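Local atomic coordinates of protein ACDH-11, isoform b (Caenorhabditis elegans, PDB entry 4Y9J), a protein that belongs to the acyl-CoA dehydrogenase family of flavoproteins and binds flavin-adenine dinucleotide in a four-chain assembly. Residues Arg60-Gln71 and Glu97-Glu108. Sequence-based numbering, arbitrary orientation.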
loop_
_atom_site.group_PDB
_atom_site.type_symbol
_atom_site.label_atom_id
_atom_site.label_comp_id
_atom_site.label_asym_id
_atom_site.label_seq_id
_atom_site.Cartn_x
_atom_site.Cartn_y
_atom_site.Cartn_z
ATOM N N ARG B 60 15.230 -20.288 21.972
ATOM C CA ARG B 60 14.020 -20.185 21.176
ATOM C C ARG B 60 13.768 -18.765 20.714
ATOM O O ARG B 60 13.222 -18.541 19.617
ATOM C CB ARG B 60 12.837 -20.701 21.928
ATOM C CG ARG B 60 11.654 -20.966 21.021
ATOM C CD ARG B 60 10.403 -21.502 21.712
ATOM N NE ARG B 60 9.481 -22.013 20.689
ATOM C CZ ARG B 60 8.434 -22.797 20.883
ATOM N NH1 ARG B 60 8.002 -23.153 22.078
ATOM N NH2 ARG B 60 7.762 -23.184 19.839
ATOM N N ILE B 61 14.121 -17.782 21.544
ATOM C CA ILE B 61 13.996 -16.390 21.179
ATOM C C ILE B 61 14.876 -16.114 19.940
ATOM O O ILE B 61 14.403 -15.496 18.988
ATOM C CB ILE B 61 14.402 -15.425 22.317
ATOM C CG1 ILE B 61 13.556 -15.556 23.594
ATOM C CG2 ILE B 61 14.450 -13.989 21.872
ATOM C CD1 ILE B 61 12.142 -15.207 23.447
ATOM N N THR B 62 16.143 -16.520 19.966
ATOM C CA THR B 62 17.050 -16.176 18.902
ATOM C C THR B 62 16.740 -16.994 17.628
ATOM O O THR B 62 16.751 -16.448 16.532
ATOM C CB THR B 62 18.533 -16.368 19.268
ATOM O OG1 THR B 62 18.786 -17.731 19.633
ATOM C CG2 THR B 62 18.962 -15.366 20.393
ATOM N N SER B 63 16.356 -18.232 17.803
ATOM C CA SER B 63 16.109 -19.116 16.683
ATOM C C SER B 63 14.738 -18.937 16.054
ATOM O O SER B 63 14.598 -19.306 14.904
ATOM C CB SER B 63 16.340 -20.559 17.071
ATOM O OG SER B 63 15.276 -21.080 17.853
ATOM N N GLU B 64 13.726 -18.463 16.796
ATOM C CA GLU B 64 12.314 -18.467 16.331
ATOM C C GLU B 64 11.530 -17.214 16.664
ATOM O O GLU B 64 10.965 -16.558 15.757
ATOM C CB GLU B 64 11.540 -19.692 16.796
ATOM C CG GLU B 64 10.139 -19.830 16.208
ATOM C CD GLU B 64 9.358 -20.999 16.749
ATOM O OE1 GLU B 64 9.771 -21.539 17.825
ATOM O OE2 GLU B 64 8.346 -21.399 16.101
ATOM N N VAL B 65 11.499 -16.806 17.923
ATOM C CA VAL B 65 10.533 -15.803 18.333
ATOM C C VAL B 65 10.897 -14.472 17.725
ATOM O O VAL B 65 10.021 -13.778 17.239
ATOM C CB VAL B 65 10.411 -15.654 19.879
ATOM C CG1 VAL B 65 9.350 -14.653 20.231
ATOM C CG2 VAL B 65 10.086 -17.015 20.524
ATOM N N GLU B 66 12.173 -14.072 17.805
ATOM C CA GLU B 66 12.569 -12.793 17.219
ATOM C C GLU B 66 12.020 -12.589 15.753
ATOM O O GLU B 66 11.552 -11.517 15.425
ATOM C CB GLU B 66 14.085 -12.663 17.329
ATOM C CG GLU B 66 14.675 -11.467 16.645
ATOM C CD GLU B 66 14.444 -10.136 17.357
ATOM O OE1 GLU B 66 13.718 -10.011 18.376
ATOM O OE2 GLU B 66 14.993 -9.159 16.849
ATOM N N HIS B 67 12.155 -13.604 14.910
ATOM C CA HIS B 67 11.770 -13.520 13.482
ATOM C C HIS B 67 10.298 -13.401 13.412
ATOM O O HIS B 67 9.795 -12.572 12.700
ATOM C CB HIS B 67 12.210 -14.768 12.714
ATOM C CG HIS B 67 11.569 -14.920 11.345
ATOM N ND1 HIS B 67 11.990 -14.199 10.236
ATOM C CD2 HIS B 67 10.560 -15.722 10.900
ATOM C CE1 HIS B 67 11.263 -14.534 9.180
ATOM N NE2 HIS B 67 10.395 -15.455 9.553
ATOM N N LEU B 68 9.592 -14.181 14.252
ATOM C CA LEU B 68 8.127 -14.076 14.288
ATOM C C LEU B 68 7.655 -12.697 14.647
ATOM O O LEU B 68 6.750 -12.118 13.977
ATOM C CB LEU B 68 7.469 -15.062 15.264
ATOM C CG LEU B 68 7.611 -16.532 14.974
ATOM C CD1 LEU B 68 7.067 -17.426 16.103
ATOM C CD2 LEU B 68 6.993 -16.914 13.647
ATOM N N GLY B 69 8.254 -12.131 15.723
ATOM C CA GLY B 69 7.887 -10.749 16.143
ATOM C C GLY B 69 8.150 -9.700 15.069
ATOM O O GLY B 69 7.356 -8.800 14.836
ATOM N N ARG B 70 9.262 -9.862 14.378
ATOM C CA ARG B 70 9.570 -9.017 13.197
ATOM C C ARG B 70 8.563 -9.113 12.102
ATOM O O ARG B 70 8.043 -8.072 11.637
ATOM C CB ARG B 70 10.975 -9.235 12.722
ATOM C CG ARG B 70 11.368 -8.410 11.497
ATOM C CD ARG B 70 11.301 -6.927 11.840
ATOM N NE ARG B 70 11.841 -6.134 10.729
ATOM C CZ ARG B 70 11.657 -4.825 10.583
ATOM N NH1 ARG B 70 10.996 -4.134 11.492
ATOM N NH2 ARG B 70 12.211 -4.215 9.518
ATOM N N GLN B 71 8.169 -10.322 11.747
ATOM C CA GLN B 71 7.092 -10.510 10.785
ATOM C C GLN B 71 5.779 -9.861 11.125
ATOM O O GLN B 71 5.106 -9.343 10.247
ATOM C CB GLN B 71 6.888 -11.971 10.456
ATOM C CG GLN B 71 8.045 -12.636 9.758
ATOM C CD GLN B 71 8.523 -11.887 8.467
ATOM O OE1 GLN B 71 7.788 -11.723 7.562
ATOM N NE2 GLN B 71 9.737 -11.451 8.453
ATOM N N GLU B 97 1.970 -15.175 11.889
ATOM C CA GLU B 97 2.995 -15.098 12.939
ATOM C C GLU B 97 2.460 -14.538 14.342
ATOM O O GLU B 97 2.920 -15.015 15.395
ATOM C CB GLU B 97 4.203 -14.336 12.510
ATOM C CG GLU B 97 4.990 -14.927 11.346
ATOM C CD GLU B 97 4.450 -14.582 9.964
ATOM O OE1 GLU B 97 3.368 -13.978 9.815
ATOM O OE2 GLU B 97 5.158 -14.842 9.026
ATOM N N TRP B 98 1.493 -13.615 14.318
ATOM C CA TRP B 98 0.829 -13.138 15.487
ATOM C C TRP B 98 0.188 -14.378 16.209
ATOM O O TRP B 98 0.371 -14.562 17.427
ATOM C CB TRP B 98 -0.254 -12.143 15.135
ATOM C CG TRP B 98 -1.028 -11.656 16.254
ATOM C CD1 TRP B 98 -2.249 -12.144 16.679
ATOM C CD2 TRP B 98 -0.688 -10.587 17.174
ATOM N NE1 TRP B 98 -2.702 -11.388 17.729
ATOM C CE2 TRP B 98 -1.750 -10.486 18.105
ATOM C CE3 TRP B 98 0.421 -9.721 17.324
ATOM C CZ2 TRP B 98 -1.748 -9.537 19.143
ATOM C CZ3 TRP B 98 0.397 -8.764 18.377
ATOM C CH2 TRP B 98 -0.682 -8.702 19.262
ATOM N N HIS B 99 -0.560 -15.163 15.467
ATOM C CA HIS B 99 -1.176 -16.339 16.004
ATOM C C HIS B 99 -0.135 -17.308 16.574
ATOM O O HIS B 99 -0.365 -17.914 17.623
ATOM C CB HIS B 99 -2.105 -17.041 14.992
ATOM C CG HIS B 99 -3.267 -16.196 14.571
ATOM N ND1 HIS B 99 -4.238 -15.744 15.454
ATOM C CD2 HIS B 99 -3.610 -15.706 13.353
ATOM C CE1 HIS B 99 -5.105 -14.986 14.804
ATOM N NE2 HIS B 99 -4.740 -14.944 13.529
ATOM N N LYS B 100 0.949 -17.532 15.850
ATOM C CA LYS B 100 2.010 -18.430 16.266
ATOM C C LYS B 100 2.642 -17.974 17.565
ATOM O O LYS B 100 2.845 -18.806 18.485
ATOM C CB LYS B 100 3.063 -18.602 15.173
ATOM C CG LYS B 100 4.187 -19.554 15.532
ATOM C CD LYS B 100 3.739 -21.004 15.745
ATOM C CE LYS B 100 4.959 -21.871 16.090
ATOM N NZ LYS B 100 4.701 -23.301 16.277
ATOM N N LEU B 101 2.848 -16.686 17.712
ATOM C CA LEU B 101 3.364 -16.122 18.971
ATOM C C LEU B 101 2.446 -16.414 20.171
ATOM O O LEU B 101 2.902 -16.800 21.233
ATOM C CB LEU B 101 3.633 -14.655 18.840
ATOM C CG LEU B 101 4.870 -14.299 17.989
ATOM C CD1 LEU B 101 4.769 -12.908 17.388
ATOM C CD2 LEU B 101 6.141 -14.442 18.762
ATOM N N LYS B 102 1.141 -16.249 19.969
ATOM C CA LYS B 102 0.180 -16.573 21.031
ATOM C C LYS B 102 0.238 -18.034 21.426
ATOM O O LYS B 102 0.121 -18.399 22.584
ATOM C CB LYS B 102 -1.231 -16.207 20.596
ATOM C CG LYS B 102 -1.424 -14.694 20.508
ATOM C CD LYS B 102 -2.729 -14.352 19.800
ATOM C CE LYS B 102 -3.990 -14.637 20.546
ATOM N NZ LYS B 102 -5.241 -14.552 19.718
ATOM N N GLN B 103 0.361 -18.892 20.444
ATOM C CA GLN B 103 0.523 -20.297 20.698
ATOM C C GLN B 103 1.754 -20.649 21.485
ATOM O O GLN B 103 1.695 -21.507 22.388
ATOM C CB GLN B 103 0.450 -21.119 19.409
ATOM C CG GLN B 103 -0.858 -20.877 18.686
ATOM C CD GLN B 103 -0.853 -21.365 17.216
ATOM O OE1 GLN B 103 0.152 -21.851 16.688
ATOM N NE2 GLN B 103 -1.979 -21.193 16.555
ATOM N N ILE B 104 2.852 -20.049 21.123
ATOM C CA ILE B 104 4.105 -20.206 21.836
ATOM C C ILE B 104 3.982 -19.751 23.313
ATOM O O ILE B 104 4.479 -20.453 24.218
ATOM C CB ILE B 104 5.245 -19.487 21.128
ATOM C CG1 ILE B 104 5.589 -20.211 19.802
ATOM C CG2 ILE B 104 6.468 -19.416 22.031
ATOM C CD1 ILE B 104 6.551 -19.411 18.928
ATOM N N CYS B 105 3.292 -18.636 23.535
ATOM C CA CYS B 105 3.008 -18.166 24.897
ATOM C C CYS B 105 2.282 -19.199 25.751
ATOM O O CYS B 105 2.617 -19.403 26.942
ATOM C CB CYS B 105 2.215 -16.876 24.855
ATOM S SG CYS B 105 3.273 -15.508 24.391
ATOM N N ALA B 106 1.282 -19.857 25.158
ATOM C CA ALA B 106 0.600 -20.954 25.819
ATOM C C ALA B 106 1.561 -22.115 26.111
ATOM O O ALA B 106 1.676 -22.541 27.272
ATOM C CB ALA B 106 -0.528 -21.510 24.968
ATOM N N GLU B 107 2.205 -22.629 25.066
ATOM C CA GLU B 107 3.111 -23.789 25.160
ATOM C C GLU B 107 4.181 -23.527 26.263
ATOM O O GLU B 107 4.517 -24.427 27.054
ATOM C CB GLU B 107 3.897 -23.965 23.836
ATOM C CG GLU B 107 3.467 -25.048 22.891
ATOM C CD GLU B 107 4.100 -24.923 21.488
ATOM O OE1 GLU B 107 5.034 -24.121 21.232
ATOM O OE2 GLU B 107 3.648 -25.647 20.587
ATOM N N GLU B 108 4.724 -22.331 26.237
ATOM C CA GLU B 108 5.797 -21.878 27.153
ATOM C C GLU B 108 5.330 -21.459 28.558
ATOM O O GLU B 108 6.162 -21.134 29.426
ATOM C CB GLU B 108 6.620 -20.736 26.528
ATOM C CG GLU B 108 7.400 -21.227 25.308
ATOM C CD GLU B 108 8.651 -21.994 25.619
ATOM O OE1 GLU B 108 8.991 -22.163 26.824
ATOM O OE2 GLU B 108 9.275 -22.490 24.672
HETATM O O HOH W 1 7.361 -23.686 16.886
HETATM O O HOH W 2 7.372 -16.451 9.260
HETATM O O HOH W 3 6.237 -13.774 7.000
#
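Two helices of the N-terminal, AidB-like helical domain of this acyl-CoA dehydrogenase fold pack here as a roughly antiparallel pair: 60-71 and 97-107 run 141° apart, their axes approaching to 8.8 Å. The middle of the pair is a knob-into-hole contact, with L68 set among E97, K100, L101 and I104. With CG beside the backbone N (chi1 -64°), L68 spreads its two methyls along the partner helix: CD2 lies against E97 CG, while CD1 reaches I104 CD1 at 3.5 Å, a tight carbon pair, and also touches K100 CG. Deeper in, L101 turns its branched end back to 60-71, CD2 resting on V65 CG1 at 3.5 Å and CD1 over the backbone of G69; V65 also leans on F135 of helix 121-135, so the pair is backed by a third helix.

At one end the apolar contact gives way to a salt-bridge network round R60. Its chain stretches out fully from a CG anti to the backbone N (chi1 -164°), carrying the guanidinium across to 97-107, where I104 CG1 lies over one face, offset toward the rim. Three carboxylates gather at the edge. NH1 makes a nearly straight bond to E108 OE2 (3.0 Å) in the guanidinium plane, and K131 holds the other oxygen of E108. NH1 and NH2 both grip E107 OE1, slightly out of plane. On the NE side, E64, one turn on in the same helix, offers OE1 to NE at 2.9 Å and, in a more bent bond, to NH2; together with E107 and E108 this fixes the rotation of the group. Water bridges finish the polar margin: one joins E64 OE2 to K100 NZ, and at the far end, where Q71 CB packs on the E97 carboxylate, another donates to both Q71 OE1 and E97 OE2.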